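Local structure of glutathione uptake transporter (Shewanella oneidensis, 4UVM) at residues L373-G384 with A492-A503. The protein probably carries peptides across the membrane as a proton-coupled symporter of the POT family, within the major facilitator superfamily. Residues are numbered along the deposited sequence; the frame is centred on the assembly and turned at random.
Sequences LRKMGAGIAITG and AILAAIVFALYA
Two transmembrane helices of the major facilitator fold pack antiparallel here, with F499 of 492-503 set as a knob into a hole formed by L373, M376, G377 and I380. The segment axes approach to 7.9 Å, with their N-to-C directions 165° apart. F499 CB already points at the other helix, and chi1 (-167°) sets CG opposite the backbone N, extending the ring into the hole. M376 bends at chi3, and its CE reaches F499 CZ at 3.5 Å. G377 has no side chain, so the ring lies against its backbone, CD2 of F499 3.7 Å from CA of G377. L373 O meets the edge of the ring near its plane, while I380 CD1 approaches F499 CD1 at 4.3 Å. An alanine in place of F499 would probably open a gap among these four residues and leave the M376 methyl without its aromatic partner. L307 and V308 also touch the F499 side chain. Further along, A496, A492 and G384 are small, consistent with the close approach of the backbones. The A496 methyl meets I380 CB at 3.9 Å, and A492 CB sits 3.7 Å from G384 CA. I493 reaches A381, its CD1 3.4 Å from A381 O.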
ATOM      1  N   LEU A 373      11.659   5.816  15.213  1.00 75.85           N
ATOM      2  CA  LEU A 373      10.558   5.107  15.838  1.00 75.47           C
ATOM      3  C   LEU A 373       9.555   6.099  16.426  1.00 72.65           C
ATOM      4  O   LEU A 373       8.355   5.823  16.497  1.00 71.58           O
ATOM      5  CB  LEU A 373      11.094   4.165  16.921  1.00 82.23           C
ATOM      6  CG  LEU A 373      10.471   2.778  17.071  1.00 76.65           C
ATOM      7  CD1 LEU A 373      10.020   2.245  15.725  1.00 72.55           C
ATOM      8  CD2 LEU A 373      11.482   1.834  17.698  1.00 78.53           C
ATOM      9  N   ARG A 374      10.059   7.258  16.842  1.00 73.91           N
ATOM     10  CA  ARG A 374       9.221   8.293  17.436  1.00 76.22           C
ATOM     11  C   ARG A 374       8.393   8.989  16.357  1.00 72.23           C
ATOM     12  O   ARG A 374       7.245   9.368  16.587  1.00 70.18           O
ATOM     13  CB  ARG A 374      10.077   9.314  18.195  1.00 79.78           C
ATOM     14  CG  ARG A 374       9.416   9.876  19.451  1.00 88.12           C
ATOM     15  CD  ARG A 374      10.143  11.111  19.990  1.00100.31           C
ATOM     16  NE  ARG A 374      11.293  10.794  20.838  1.00 99.71           N
ATOM     17  CZ  ARG A 374      11.227  10.615  22.155  1.00101.51           C
ATOM     18  NH1 ARG A 374      10.062  10.707  22.779  1.00102.30           N
ATOM     19  NH2 ARG A 374      12.327  10.339  22.845  1.00101.30           N
ATOM     20  N   LYS A 375       8.986   9.144  15.178  1.00 71.46           N
ATOM     21  CA  LYS A 375       8.324   9.792  14.054  1.00 68.23           C
ATOM     22  C   LYS A 375       7.185   8.942  13.496  1.00 69.91           C
ATOM     23  O   LYS A 375       6.145   9.467  13.105  1.00 76.13           O
ATOM     24  CB  LYS A 375       9.340  10.103  12.952  1.00 68.16           C
ATOM     25  CG  LYS A 375      10.363  11.152  13.351  1.00 66.77           C
ATOM     26  CD  LYS A 375      11.725  10.884  12.738  1.00 72.29           C
ATOM     27  CE  LYS A 375      11.701  10.986  11.226  1.00 72.62           C
ATOM     28  NZ  LYS A 375      13.069  10.814  10.657  1.00 75.19           N
ATOM     29  N   MET A 376       7.387   7.628  13.463  1.00 70.80           N
ATOM     30  CA  MET A 376       6.376   6.707  12.953  1.00 68.15           C
ATOM     31  C   MET A 376       5.122   6.709  13.816  1.00 66.78           C
ATOM     32  O   MET A 376       4.012   6.569  13.308  1.00 67.65           O
ATOM     33  CB  MET A 376       6.940   5.287  12.865  1.00 72.10           C
ATOM     34  CG  MET A 376       7.947   5.085  11.747  1.00 74.04           C
ATOM     35  SD  MET A 376       8.771   3.482  11.831  1.00 85.35           S
ATOM     36  CE  MET A 376       7.371   2.366  11.857  1.00 77.37           C
ATOM     37  N   GLY A 377       5.303   6.859  15.123  1.00 70.93           N
ATOM     38  CA  GLY A 377       4.178   6.888  16.038  1.00 70.71           C
ATOM     39  C   GLY A 377       3.410   8.189  15.929  1.00 68.47           C
ATOM     40  O   GLY A 377       2.180   8.207  15.996  1.00 68.70           O
ATOM     41  N   ALA A 378       4.144   9.283  15.756  1.00 65.22           N
ATOM     42  CA  ALA A 378       3.540  10.599  15.628  1.00 65.90           C
ATOM     43  C   ALA A 378       2.740  10.703  14.334  1.00 71.00           C
ATOM     44  O   ALA A 378       1.662  11.299  14.305  1.00 70.28           O
ATOM     45  CB  ALA A 378       4.609  11.677  15.682  1.00 66.27           C
ATOM     46  N   GLY A 379       3.273  10.116  13.266  1.00 76.58           N
ATOM     47  CA  GLY A 379       2.627  10.155  11.968  1.00 69.14           C
ATOM     48  C   GLY A 379       1.264   9.489  11.921  1.00 66.30           C
ATOM     49  O   GLY A 379       0.372   9.949  11.209  1.00 67.13           O
ATOM     50  N   ILE A 380       1.100   8.406  12.673  1.00 64.54           N
ATOM     51  CA  ILE A 380      -0.177   7.703  12.711  1.00 67.77           C
ATOM     52  C   ILE A 380      -1.219   8.554  13.431  1.00 72.01           C
ATOM     53  O   ILE A 380      -2.385   8.592  13.036  1.00 71.50           O
ATOM     54  CB  ILE A 380      -0.051   6.328  13.404  1.00 65.86           C
ATOM     55  CG1 ILE A 380       1.066   5.508  12.755  1.00 65.29           C
ATOM     56  CG2 ILE A 380      -1.367   5.564  13.337  1.00 58.66           C
ATOM     57  CD1 ILE A 380       1.282   4.153  13.390  1.00 63.18           C
ATOM     58  N   ALA A 381      -0.784   9.247  14.479  1.00 81.02           N
ATOM     59  CA  ALA A 381      -1.664  10.124  15.245  1.00 68.94           C
ATOM     60  C   ALA A 381      -2.128  11.309  14.405  1.00 67.39           C
ATOM     61  O   ALA A 381      -3.317  11.621  14.364  1.00 69.16           O
ATOM     62  CB  ALA A 381      -0.960  10.612  16.503  1.00 64.09           C
ATOM     63  N   ILE A 382      -1.182  11.964  13.741  1.00 67.29           N
ATOM     64  CA  ILE A 382      -1.488  13.101  12.878  1.00 67.72           C
ATOM     65  C   ILE A 382      -2.402  12.683  11.722  1.00 69.15           C
ATOM     66  O   ILE A 382      -3.277  13.440  11.304  1.00 72.04           O
ATOM     67  CB  ILE A 382      -0.192  13.741  12.334  1.00 63.42           C
ATOM     68  CG1 ILE A 382       0.605  14.355  13.487  1.00 63.71           C
ATOM     69  CG2 ILE A 382      -0.497  14.795  11.286  1.00 63.18           C
ATOM     70  CD1 ILE A 382       1.852  15.094  13.053  1.00 66.23           C
ATOM     71  N   THR A 383      -2.213  11.466  11.225  1.00 67.34           N
ATOM     72  CA  THR A 383      -3.074  10.929  10.180  1.00 65.91           C
ATOM     73  C   THR A 383      -4.486  10.707  10.722  1.00 68.28           C
ATOM     74  O   THR A 383      -5.476  10.913  10.018  1.00 70.42           O
ATOM     75  CB  THR A 383      -2.521   9.608   9.612  1.00 64.34           C
ATOM     76  OG1 THR A 383      -1.200   9.827   9.103  1.00 68.69           O
ATOM     77  CG2 THR A 383      -3.405   9.090   8.493  1.00 61.42           C
ATOM     78  N   GLY A 384      -4.573  10.290  11.981  1.00 69.21           N
ATOM     79  CA  GLY A 384      -5.857  10.125  12.634  1.00 68.56           C
ATOM     80  C   GLY A 384      -6.479  11.477  12.923  1.00 74.15           C
ATOM     81  O   GLY A 384      -7.700  11.635  12.885  1.00 76.17           O
ATOM     82  N   ALA A 492      -6.842   5.030  14.125  1.00 67.01           N
ATOM     83  CA  ALA A 492      -5.440   5.396  13.984  1.00 62.98           C
ATOM     84  C   ALA A 492      -4.851   5.871  15.307  1.00 68.74           C
ATOM     85  O   ALA A 492      -3.702   5.566  15.619  1.00 79.65           O
ATOM     86  CB  ALA A 492      -5.275   6.466  12.919  1.00 62.81           C
ATOM     87  N   ILE A 493      -5.633   6.623  16.078  1.00 72.87           N
ATOM     88  CA  ILE A 493      -5.168   7.137  17.364  1.00 69.32           C
ATOM     89  C   ILE A 493      -4.889   5.999  18.341  1.00 68.44           C
ATOM     90  O   ILE A 493      -3.856   5.985  19.011  1.00 69.34           O
ATOM     91  CB  ILE A 493      -6.189   8.101  18.000  1.00 67.93           C
ATOM     92  CG1 ILE A 493      -6.468   9.284  17.069  1.00 69.31           C
ATOM     93  CG2 ILE A 493      -5.682   8.601  19.343  1.00 64.98           C
ATOM     94  CD1 ILE A 493      -5.240  10.088  16.713  1.00 66.35           C
ATOM     95  N   LEU A 494      -5.814   5.047  18.413  1.00 67.33           N
ATOM     96  CA  LEU A 494      -5.656   3.878  19.270  1.00 65.73           C
ATOM     97  C   LEU A 494      -4.394   3.101  18.910  1.00 71.94           C
ATOM     98  O   LEU A 494      -3.608   2.739  19.786  1.00 78.43           O
ATOM     99  CB  LEU A 494      -6.885   2.970  19.166  1.00 66.68           C
ATOM    100  CG  LEU A 494      -6.835   1.601  19.851  1.00 70.11           C
ATOM    101  CD1 LEU A 494      -8.171   1.283  20.497  1.00 70.40           C
ATOM    102  CD2 LEU A 494      -6.461   0.504  18.860  1.00 80.59           C
ATOM    103  N   ALA A 495      -4.206   2.852  17.618  1.00 71.00           N
ATOM    104  CA  ALA A 495      -3.046   2.110  17.144  1.00 68.81           C
ATOM    105  C   ALA A 495      -1.755   2.877  17.414  1.00 69.72           C
ATOM    106  O   ALA A 495      -0.713   2.277  17.673  1.00 76.04           O
ATOM    107  CB  ALA A 495      -3.183   1.804  15.660  1.00 66.52           C
ATOM    108  N   ALA A 496      -1.831   4.203  17.357  1.00 66.63           N
ATOM    109  CA  ALA A 496      -0.673   5.050  17.623  1.00 69.18           C
ATOM    110  C   ALA A 496      -0.285   4.991  19.097  1.00 72.69           C
ATOM    111  O   ALA A 496       0.885   5.139  19.452  1.00 66.12           O
ATOM    112  CB  ALA A 496      -0.952   6.485  17.207  1.00 70.35           C
ATOM    113  N   ILE A 497      -1.281   4.776  19.950  1.00 71.12           N
ATOM    114  CA  ILE A 497      -1.044   4.618  21.378  1.00 71.24           C
ATOM    115  C   ILE A 497      -0.331   3.298  21.643  1.00 73.73           C
ATOM    116  O   ILE A 497       0.734   3.268  22.263  1.00 70.04           O
ATOM    117  CB  ILE A 497      -2.362   4.670  22.177  1.00 69.29           C
ATOM    118  CG1 ILE A 497      -2.963   6.076  22.110  1.00 67.22           C
ATOM    119  CG2 ILE A 497      -2.132   4.259  23.622  1.00 66.89           C
ATOM    120  CD1 ILE A 497      -4.268   6.213  22.853  1.00 61.51           C
ATOM    121  N   VAL A 498      -0.924   2.213  21.151  1.00 67.50           N
ATOM    122  CA  VAL A 498      -0.360   0.875  21.294  1.00 68.45           C
ATOM    123  C   VAL A 498       1.033   0.796  20.661  1.00 67.94           C
ATOM    124  O   VAL A 498       1.909   0.075  21.143  1.00 66.97           O
ATOM    125  CB  VAL A 498      -1.289  -0.184  20.663  1.00 63.12           C
ATOM    126  CG1 VAL A 498      -0.702  -1.575  20.801  1.00 65.42           C
ATOM    127  CG2 VAL A 498      -2.661  -0.126  21.315  1.00 63.64           C
ATOM    128  N   PHE A 499       1.235   1.561  19.593  1.00 68.30           N
ATOM    129  CA  PHE A 499       2.531   1.633  18.924  1.00 66.27           C
ATOM    130  C   PHE A 499       3.602   2.172  19.869  1.00 67.74           C
ATOM    131  O   PHE A 499       4.688   1.606  19.975  1.00 71.57           O
ATOM    132  CB  PHE A 499       2.432   2.510  17.672  1.00 66.32           C
ATOM    133  CG  PHE A 499       3.614   2.400  16.749  1.00 62.56           C
ATOM    134  CD1 PHE A 499       3.648   1.426  15.764  1.00 64.33           C
ATOM    135  CD2 PHE A 499       4.680   3.279  16.853  1.00 65.88           C
ATOM    136  CE1 PHE A 499       4.729   1.325  14.906  1.00 66.08           C
ATOM    137  CE2 PHE A 499       5.766   3.183  15.997  1.00 67.51           C
ATOM    138  CZ  PHE A 499       5.788   2.204  15.023  1.00 67.52           C
ATOM    139  N   ALA A 500       3.289   3.266  20.556  1.00 69.99           N
ATOM    140  CA  ALA A 500       4.224   3.873  21.500  1.00 67.98           C
ATOM    141  C   ALA A 500       4.463   2.954  22.691  1.00 70.89           C
ATOM    142  O   ALA A 500       5.541   2.957  23.285  1.00 73.65           O
ATOM    143  CB  ALA A 500       3.704   5.221  21.968  1.00 67.59           C
ATOM    144  N   LEU A 501       3.447   2.168  23.034  1.00 70.01           N
ATOM    145  CA  LEU A 501       3.547   1.206  24.125  1.00 70.87           C
ATOM    146  C   LEU A 501       4.485   0.053  23.776  1.00 73.00           C
ATOM    147  O   LEU A 501       5.200  -0.457  24.636  1.00 81.15           O
ATOM    148  CB  LEU A 501       2.163   0.660  24.483  1.00 73.02           C
ATOM    149  CG  LEU A 501       1.415   1.303  25.652  1.00 74.20           C
ATOM    150  CD1 LEU A 501       1.521   2.819  25.617  1.00 73.64           C
ATOM    151  CD2 LEU A 501      -0.043   0.868  25.626  1.00 68.08           C
ATOM    152  N   TYR A 502       4.475  -0.356  22.512  1.00 71.02           N
ATOM    153  CA  TYR A 502       5.311  -1.464  22.067  1.00 68.71           C
ATOM    154  C   TYR A 502       6.717  -0.980  21.727  1.00 71.52           C
ATOM    155  O   TYR A 502       7.686  -1.726  21.859  1.00 73.65           O
ATOM    156  CB  TYR A 502       4.673  -2.162  20.861  1.00 68.13           C
ATOM    157  CG  TYR A 502       5.450  -3.355  20.343  1.00 67.21           C
ATOM    158  CD1 TYR A 502       5.236  -4.629  20.856  1.00 63.22           C
ATOM    159  CD2 TYR A 502       6.386  -3.209  19.326  1.00 71.21           C
ATOM    160  CE1 TYR A 502       5.940  -5.719  20.379  1.00 66.23           C
ATOM    161  CE2 TYR A 502       7.095  -4.291  18.845  1.00 67.68           C
ATOM    162  CZ  TYR A 502       6.869  -5.542  19.372  1.00 69.95           C
ATOM    163  OH  TYR A 502       7.580  -6.615  18.887  1.00 86.95           O
ATOM    164  N   ALA A 503       6.823   0.274  21.302  1.00 69.92           N
ATOM    165  CA  ALA A 503       8.103   0.839  20.890  1.00 71.35           C
ATOM    166  C   ALA A 503       9.089   0.988  22.050  1.00 75.36           C
ATOM    167  O   ALA A 503      10.303   0.989  21.843  1.00 76.09           O
ATOM    168  CB  ALA A 503       7.888   2.183  20.215  1.00 71.81           C
TER